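Local coordinates for protein NEQ263 (Nanoarchaeum equitans Kin4-M, PDB 5BN3) that probably binds ATP as the NeqB subunit, of the ATPase alpha/beta family, in the catalytic core complex that it forms with NeqA in an unusual archaeal ATP synthase, at residues A103-I115 and V120-I132. Sequence-based numbering, arbitrary orientation.
Sequences ARKVPNEILYTGI and VAHPLLKGQKIAI
I110 and L125 meet at the apolar centre of a short two-stranded antiparallel ribbon, 110-111 against 124-125, that lies against strand 273-281 of the nucleotide-binding domain. They form a non-hydrogen-bonded pair whose side chains diverge, but I110 CG1 reaches L125 CD1 at 3.7 Å. I110 CG1 stands beside its backbone N (chi1 -68°), and from there CD1 extends to P123, 3.9 Å from P123 CB. I110 CG2 sits over the centre of the Y112 ring. On the other face L111 lies slantwise across K126, its CD1 3.7 Å from K126 CA and also meeting L124 CD2; L111 and L124 both rest on T275. Toward the 125-128 turn, P107 packs its CB on L125 CB, while L125 CD2 approaches P107 O.

K126 N donates to E109 O at 2.8 Å, almost head-on to the carbonyl, and L111 N donates to L124 O. Water 2 bridges the other half of this pair, donating to L111 O and accepting from L124 N in place of a direct bond; water 1 links N108 N to K126 O. Residues 125-128 make a type II beta turn, with G127 third. The turn brings the extended Q128 side chain alongside L125, where OE1 accepts from L125 N at 2.8 Å in the amide carbonyl plane. Q128 lies about 5 Å, side chain to side chain, from R326, seen to bind ADP, though none is bound to this chain. At the polar edge E109 and K126 run side by side, and K126 NZ pairs with D220. Its E109 salt bridge is long, 3.8 Å from K126 NZ to E109 OE1.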
ATOM      1  N   ALA B 103      11.769  11.534 -40.918  1.00 36.51           N
ATOM      2  CA  ALA B 103      11.062  12.630 -41.574  1.00 43.76           C
ATOM      3  C   ALA B 103      10.904  13.859 -40.681  1.00 43.29           C
ATOM      4  O   ALA B 103      10.518  14.927 -41.156  1.00 39.66           O
ATOM      5  CB  ALA B 103       9.707  12.162 -42.057  1.00 38.28           C
ATOM      6  N   ARG B 104      11.193  13.707 -39.392  1.00 35.58           N
ATOM      7  CA  ARG B 104      11.052  14.811 -38.446  1.00 39.30           C
ATOM      8  C   ARG B 104      12.167  15.842 -38.557  1.00 35.99           C
ATOM      9  O   ARG B 104      13.253  15.557 -39.067  1.00 40.17           O
ATOM     10  CB  ARG B 104      11.031  14.292 -37.005  1.00 35.42           C
ATOM     11  CG  ARG B 104       9.751  13.595 -36.581  1.00 33.61           C
ATOM     12  CD  ARG B 104       9.826  13.200 -35.109  1.00 33.55           C
ATOM     13  NE  ARG B 104       8.617  12.524 -34.647  1.00 33.42           N
ATOM     14  CZ  ARG B 104       7.540  13.157 -34.194  1.00 39.89           C
ATOM     15  NH1 ARG B 104       7.525  14.482 -34.146  1.00 36.68           N
ATOM     16  NH2 ARG B 104       6.480  12.472 -33.793  1.00 35.18           N
ATOM     17  N   LYS B 105      11.876  17.043 -38.069  1.00 34.75           N
ATOM     18  CA  LYS B 105      12.895  18.044 -37.788  1.00 34.92           C
ATOM     19  C   LYS B 105      12.788  18.403 -36.310  1.00 37.79           C
ATOM     20  O   LYS B 105      11.684  18.595 -35.797  1.00 36.05           O
ATOM     21  CB  LYS B 105      12.682  19.292 -38.645  1.00 41.97           C
ATOM     22  CG  LYS B 105      13.605  20.449 -38.286  1.00 58.01           C
ATOM     23  CD  LYS B 105      13.276  21.686 -39.106  1.00 80.18           C
ATOM     24  CE  LYS B 105      13.980  22.917 -38.557  1.00 83.11           C
ATOM     25  NZ  LYS B 105      13.515  24.163 -39.230  1.00 77.54           N
ATOM     26  N   VAL B 106      13.922  18.481 -35.622  1.00 39.43           N
ATOM     27  CA  VAL B 106      13.921  18.836 -34.207  1.00 43.41           C
ATOM     28  C   VAL B 106      13.566  20.310 -34.030  1.00 33.91           C
ATOM     29  O   VAL B 106      14.189  21.172 -34.645  1.00 39.47           O
ATOM     30  CB  VAL B 106      15.286  18.552 -33.554  1.00 46.86           C
ATOM     31  CG1 VAL B 106      15.258  18.927 -32.082  1.00 47.83           C
ATOM     32  CG2 VAL B 106      15.653  17.085 -33.716  1.00 43.65           C
ATOM     33  N   PRO B 107      12.547  20.597 -33.199  1.00 35.20           N
ATOM     34  CA  PRO B 107      12.135  21.975 -32.905  1.00 35.20           C
ATOM     35  C   PRO B 107      13.313  22.832 -32.442  1.00 41.13           C
ATOM     36  O   PRO B 107      14.127  22.367 -31.641  1.00 38.01           O
ATOM     37  CB  PRO B 107      11.123  21.796 -31.772  1.00 43.22           C
ATOM     38  CG  PRO B 107      10.511  20.454 -32.052  1.00 35.31           C
ATOM     39  CD  PRO B 107      11.647  19.607 -32.576  1.00 40.78           C
ATOM     40  N   ASN B 108      13.404  24.058 -32.952  1.00 34.81           N
ATOM     41  CA  ASN B 108      14.534  24.938 -32.661  1.00 40.04           C
ATOM     42  C   ASN B 108      14.136  26.410 -32.653  1.00 37.88           C
ATOM     43  O   ASN B 108      14.986  27.291 -32.510  1.00 46.65           O
ATOM     44  CB  ASN B 108      15.644  24.729 -33.692  1.00 44.31           C
ATOM     45  CG  ASN B 108      15.236  25.183 -35.082  1.00 42.49           C
ATOM     46  OD1 ASN B 108      14.089  25.005 -35.492  1.00 58.49           O
ATOM     47  ND2 ASN B 108      16.172  25.780 -35.810  1.00 70.26           N
ATOM     48  N   GLU B 109      12.843  26.672 -32.819  1.00 34.42           N
ATOM     49  CA  GLU B 109      12.339  28.040 -32.896  1.00 36.33           C
ATOM     50  C   GLU B 109      11.418  28.363 -31.719  1.00 44.59           C
ATOM     51  O   GLU B 109      10.344  27.776 -31.577  1.00 35.31           O
ATOM     52  CB  GLU B 109      11.606  28.250 -34.224  1.00 43.01           C
ATOM     53  CG  GLU B 109      11.049  29.644 -34.427  1.00 48.53           C
ATOM     54  CD  GLU B 109      10.296  29.785 -35.738  1.00 72.97           C
ATOM     55  OE1 GLU B 109      10.470  28.925 -36.631  1.00 68.85           O
ATOM     56  OE2 GLU B 109       9.526  30.758 -35.875  1.00 75.26           O
ATOM     57  N   ILE B 110      11.845  29.298 -30.876  1.00 31.03           N
ATOM     58  CA  ILE B 110      11.065  29.699 -29.707  1.00 29.98           C
ATOM     59  C   ILE B 110       9.762  30.410 -30.081  1.00 38.18           C
ATOM     60  O   ILE B 110       9.763  31.349 -30.879  1.00 37.19           O
ATOM     61  CB  ILE B 110      11.887  30.620 -28.773  1.00 40.92           C
ATOM     62  CG1 ILE B 110      13.028  29.836 -28.117  1.00 40.13           C
ATOM     63  CG2 ILE B 110      11.000  31.234 -27.702  1.00 38.93           C
ATOM     64  CD1 ILE B 110      13.873  30.665 -27.161  1.00 41.08           C
ATOM     65  N   LEU B 111       8.655  29.943 -29.507  1.00 34.23           N
ATOM     66  CA  LEU B 111       7.385  30.661 -29.566  1.00 36.92           C
ATOM     67  C   LEU B 111       7.255  31.492 -28.296  1.00 38.74           C
ATOM     68  O   LEU B 111       7.019  30.948 -27.214  1.00 34.71           O
ATOM     69  CB  LEU B 111       6.209  29.683 -29.658  1.00 42.21           C
ATOM     70  CG  LEU B 111       6.027  28.860 -30.934  1.00 41.01           C
ATOM     71  CD1 LEU B 111       4.968  27.791 -30.733  1.00 44.73           C
ATOM     72  CD2 LEU B 111       5.638  29.758 -32.089  1.00 45.73           C
ATOM     73  N   TYR B 112       7.408  32.807 -28.414  1.00 33.82           N
ATOM     74  CA  TYR B 112       7.344  33.664 -27.233  1.00 37.62           C
ATOM     75  C   TYR B 112       5.924  33.841 -26.695  1.00 39.85           C
ATOM     76  O   TYR B 112       5.009  34.238 -27.419  1.00 43.58           O
ATOM     77  CB  TYR B 112       8.027  35.009 -27.493  1.00 39.60           C
ATOM     78  CG  TYR B 112       9.526  34.886 -27.453  1.00 44.95           C
ATOM     79  CD1 TYR B 112      10.198  34.841 -26.244  1.00 48.96           C
ATOM     80  CD2 TYR B 112      10.268  34.785 -28.620  1.00 47.61           C
ATOM     81  CE1 TYR B 112      11.561  34.714 -26.195  1.00 52.72           C
ATOM     82  CE2 TYR B 112      11.638  34.660 -28.580  1.00 48.70           C
ATOM     83  CZ  TYR B 112      12.274  34.625 -27.362  1.00 50.12           C
ATOM     84  OH  TYR B 112      13.635  34.499 -27.293  1.00 70.08           O
ATOM     85  N   THR B 113       5.761  33.533 -25.413  1.00 34.51           N
ATOM     86  CA  THR B 113       4.463  33.577 -24.758  1.00 36.42           C
ATOM     87  C   THR B 113       4.206  34.938 -24.138  1.00 35.89           C
ATOM     88  O   THR B 113       3.058  35.315 -23.911  1.00 34.42           O
ATOM     89  CB  THR B 113       4.357  32.504 -23.654  1.00 35.91           C
ATOM     90  OG1 THR B 113       5.273  32.811 -22.594  1.00 38.97           O
ATOM     91  CG2 THR B 113       4.682  31.133 -24.216  1.00 37.37           C
ATOM     92  N   GLY B 114       5.281  35.669 -23.856  1.00 33.76           N
ATOM     93  CA  GLY B 114       5.172  36.949 -23.181  1.00 35.68           C
ATOM     94  C   GLY B 114       5.132  36.778 -21.675  1.00 40.78           C
ATOM     95  O   GLY B 114       4.993  37.749 -20.929  1.00 36.29           O
ATOM     96  N   ILE B 115       5.254  35.529 -21.236  1.00 36.15           N
ATOM     97  CA  ILE B 115       5.237  35.192 -19.819  1.00 33.15           C
ATOM     98  C   ILE B 115       6.662  34.906 -19.342  1.00 36.50           C
ATOM     99  O   ILE B 115       7.288  33.946 -19.789  1.00 33.76           O
ATOM    100  CB  ILE B 115       4.337  33.961 -19.573  1.00 38.01           C
ATOM    101  CG1 ILE B 115       2.926  34.223 -20.116  1.00 36.82           C
ATOM    102  CG2 ILE B 115       4.286  33.615 -18.095  1.00 30.18           C
ATOM    103  CD1 ILE B 115       2.075  32.974 -20.258  1.00 36.00           C
ATOM    104  N   VAL B 120      12.021  32.840 -20.261  1.00 36.91           N
ATOM    105  CA  VAL B 120      13.443  32.879 -19.925  1.00 33.47           C
ATOM    106  C   VAL B 120      14.048  31.487 -19.740  1.00 34.18           C
ATOM    107  O   VAL B 120      14.936  31.084 -20.487  1.00 33.58           O
ATOM    108  CB  VAL B 120      13.707  33.727 -18.662  1.00 34.48           C
ATOM    109  CG1 VAL B 120      15.181  33.706 -18.312  1.00 38.37           C
ATOM    110  CG2 VAL B 120      13.245  35.155 -18.885  1.00 34.38           C
ATOM    111  N   ALA B 121      13.552  30.748 -18.754  1.00 31.83           N
ATOM    112  CA  ALA B 121      14.165  29.473 -18.394  1.00 34.86           C
ATOM    113  C   ALA B 121      13.534  28.259 -19.073  1.00 37.42           C
ATOM    114  O   ALA B 121      14.202  27.252 -19.280  1.00 36.49           O
ATOM    115  CB  ALA B 121      14.157  29.295 -16.893  1.00 40.44           C
ATOM    116  N   HIS B 122      12.252  28.342 -19.414  1.00 30.73           N
ATOM    117  CA  HIS B 122      11.557  27.179 -19.972  1.00 32.54           C
ATOM    118  C   HIS B 122      10.759  27.478 -21.241  1.00 34.24           C
ATOM    119  O   HIS B 122       9.569  27.161 -21.304  1.00 31.32           O
ATOM    120  CB  HIS B 122      10.614  26.584 -18.918  1.00 29.46           C
ATOM    121  CG  HIS B 122      11.225  26.461 -17.557  1.00 33.77           C
ATOM    122  ND1 HIS B 122      12.282  25.620 -17.284  1.00 38.52           N
ATOM    123  CD2 HIS B 122      10.918  27.067 -16.382  1.00 34.42           C
ATOM    124  CE1 HIS B 122      12.605  25.716 -16.007  1.00 36.34           C
ATOM    125  NE2 HIS B 122      11.791  26.588 -15.437  1.00 36.98           N
ATOM    126  N   PRO B 123      11.407  28.073 -22.262  1.00 34.02           N
ATOM    127  CA  PRO B 123      10.623  28.519 -23.419  1.00 34.58           C
ATOM    128  C   PRO B 123      10.009  27.377 -24.220  1.00 30.26           C
ATOM    129  O   PRO B 123      10.592  26.292 -24.318  1.00 32.82           O
ATOM    130  CB  PRO B 123      11.652  29.265 -24.276  1.00 36.74           C
ATOM    131  CG  PRO B 123      12.961  28.661 -23.907  1.00 37.34           C
ATOM    132  CD  PRO B 123      12.848  28.326 -22.444  1.00 31.42           C
ATOM    133  N   LEU B 124       8.827  27.639 -24.773  1.00 31.72           N
ATOM    134  CA  LEU B 124       8.135  26.712 -25.662  1.00 28.22           C
ATOM    135  C   LEU B 124       8.658  26.882 -27.085  1.00 36.25           C
ATOM    136  O   LEU B 124       8.813  28.008 -27.562  1.00 35.25           O
ATOM    137  CB  LEU B 124       6.629  26.998 -25.621  1.00 29.86           C
ATOM    138  CG  LEU B 124       5.724  26.473 -26.741  1.00 38.98           C
ATOM    139  CD1 LEU B 124       5.627  24.964 -26.697  1.00 46.49           C
ATOM    140  CD2 LEU B 124       4.338  27.087 -26.650  1.00 41.22           C
ATOM    141  N   LEU B 125       8.936  25.771 -27.760  1.00 29.89           N
ATOM    142  CA  LEU B 125       9.416  25.817 -29.141  1.00 33.26           C
ATOM    143  C   LEU B 125       8.335  25.348 -30.110  1.00 42.13           C
ATOM    144  O   LEU B 125       7.464  24.564 -29.738  1.00 34.89           O
ATOM    145  CB  LEU B 125      10.683  24.969 -29.306  1.00 34.82           C
ATOM    146  CG  LEU B 125      12.035  25.653 -29.078  1.00 40.64           C
ATOM    147  CD1 LEU B 125      12.116  26.289 -27.712  1.00 42.63           C
ATOM    148  CD2 LEU B 125      13.173  24.663 -29.255  1.00 42.23           C
ATOM    149  N   LYS B 126       8.381  25.831 -31.350  1.00 33.77           N
ATOM    150  CA  LYS B 126       7.373  25.451 -32.339  1.00 32.10           C
ATOM    151  C   LYS B 126       7.517  23.981 -32.725  1.00 29.10           C
ATOM    152  O   LYS B 126       8.581  23.543 -33.174  1.00 33.45           O
ATOM    153  CB  LYS B 126       7.439  26.341 -33.587  1.00 34.46           C
ATOM    154  CG  LYS B 126       6.182  26.260 -34.452  1.00 39.00           C
ATOM    155  CD  LYS B 126       6.152  27.331 -35.539  1.00 53.45           C
ATOM    156  CE  LYS B 126       7.091  26.999 -36.684  1.00 56.56           C
ATOM    157  NZ  LYS B 126       6.955  27.969 -37.808  1.00 65.82           N
ATOM    158  N   GLY B 127       6.442  23.220 -32.535  1.00 30.76           N
ATOM    159  CA  GLY B 127       6.465  21.793 -32.794  1.00 33.37           C
ATOM    160  C   GLY B 127       6.690  20.984 -31.531  1.00 40.80           C
ATOM    161  O   GLY B 127       6.654  19.757 -31.554  1.00 32.05           O
ATOM    162  N   GLN B 128       6.919  21.670 -30.419  1.00 32.61           N
ATOM    163  CA  GLN B 128       7.159  20.984 -29.152  1.00 36.45           C
ATOM    164  C   GLN B 128       5.852  20.497 -28.529  1.00 32.03           C
ATOM    165  O   GLN B 128       4.785  21.080 -28.749  1.00 32.48           O
ATOM    166  CB  GLN B 128       7.895  21.913 -28.178  1.00 37.12           C
ATOM    167  CG  GLN B 128       8.439  21.241 -26.920  1.00 32.31           C
ATOM    168  CD  GLN B 128       9.294  22.178 -26.081  1.00 40.84           C
ATOM    169  OE1 GLN B 128       9.457  23.353 -26.414  1.00 37.86           O
ATOM    170  NE2 GLN B 128       9.847  21.659 -24.991  1.00 32.87           N
ATOM    171  N   LYS B 129       5.939  19.404 -27.778  1.00 33.96           N
ATOM    172  CA  LYS B 129       4.830  18.973 -26.943  1.00 32.31           C
ATOM    173  C   LYS B 129       5.227  19.194 -25.486  1.00 30.03           C
ATOM    174  O   LYS B 129       6.246  18.674 -25.021  1.00 31.03           O
ATOM    175  CB  LYS B 129       4.470  17.504 -27.207  1.00 38.84           C
ATOM    176  CG  LYS B 129       5.656  16.550 -27.186  1.00 39.50           C
ATOM    177  CD  LYS B 129       5.214  15.113 -27.377  1.00 45.72           C
ATOM    178  CE  LYS B 129       6.380  14.158 -27.217  1.00 32.84           C
ATOM    179  NZ  LYS B 129       7.375  14.269 -28.313  1.00 47.83           N
ATOM    180  N   ILE B 130       4.441  19.990 -24.775  1.00 32.64           N
ATOM    181  CA  ILE B 130       4.745  20.296 -23.384  1.00 39.10           C
ATOM    182  C   ILE B 130       3.466  20.416 -22.560  1.00 28.50           C
ATOM    183  O   ILE B 130       2.519  21.091 -22.958  1.00 33.96           O
ATOM    184  CB  ILE B 130       5.620  21.567 -23.268  1.00 41.87           C
ATOM    185  CG1 ILE B 130       5.845  21.944 -21.805  1.00 38.45           C
ATOM    186  CG2 ILE B 130       4.988  22.720 -24.011  1.00 53.95           C
ATOM    187  CD1 ILE B 130       7.134  22.711 -21.586  1.00 52.12           C
ATOM    188  N   ALA B 131       3.438  19.738 -21.416  1.00 26.89           N
ATOM    189  CA  ALA B 131       2.225  19.662 -20.613  1.00 30.50           C
ATOM    190  C   ALA B 131       2.156  20.740 -19.540  1.00 36.57           C
ATOM    191  O   ALA B 131       3.175  21.299 -19.138  1.00 30.67           O
ATOM    192  CB  ALA B 131       2.105  18.293 -19.981  1.00 34.62           C
ATOM    193  N   ILE B 132       0.943  21.032 -19.084  1.00 28.61           N
ATOM    194  CA  ILE B 132       0.753  21.824 -17.877  1.00 27.72           C
ATOM    195  C   ILE B 132       0.199  20.897 -16.795  1.00 30.43           C
ATOM    196  O   ILE B 132      -0.851  20.279 -16.984  1.00 29.28           O
ATOM    197  CB  ILE B 132      -0.223  22.999 -18.110  1.00 25.79           C
ATOM    198  CG1 ILE B 132       0.314  23.943 -19.192  1.00 30.19           C
ATOM    199  CG2 ILE B 132      -0.453  23.774 -16.815  1.00 34.70           C
ATOM    200  CD1 ILE B 132      -0.667  25.029 -19.590  1.00 38.55           C
TER
HETATM  201  O   HOH W   1      10.909  24.910 -34.019  1.00 33.96           O
HETATM  202  O   HOH W   2       8.334  30.452 -24.827  1.00 37.41           O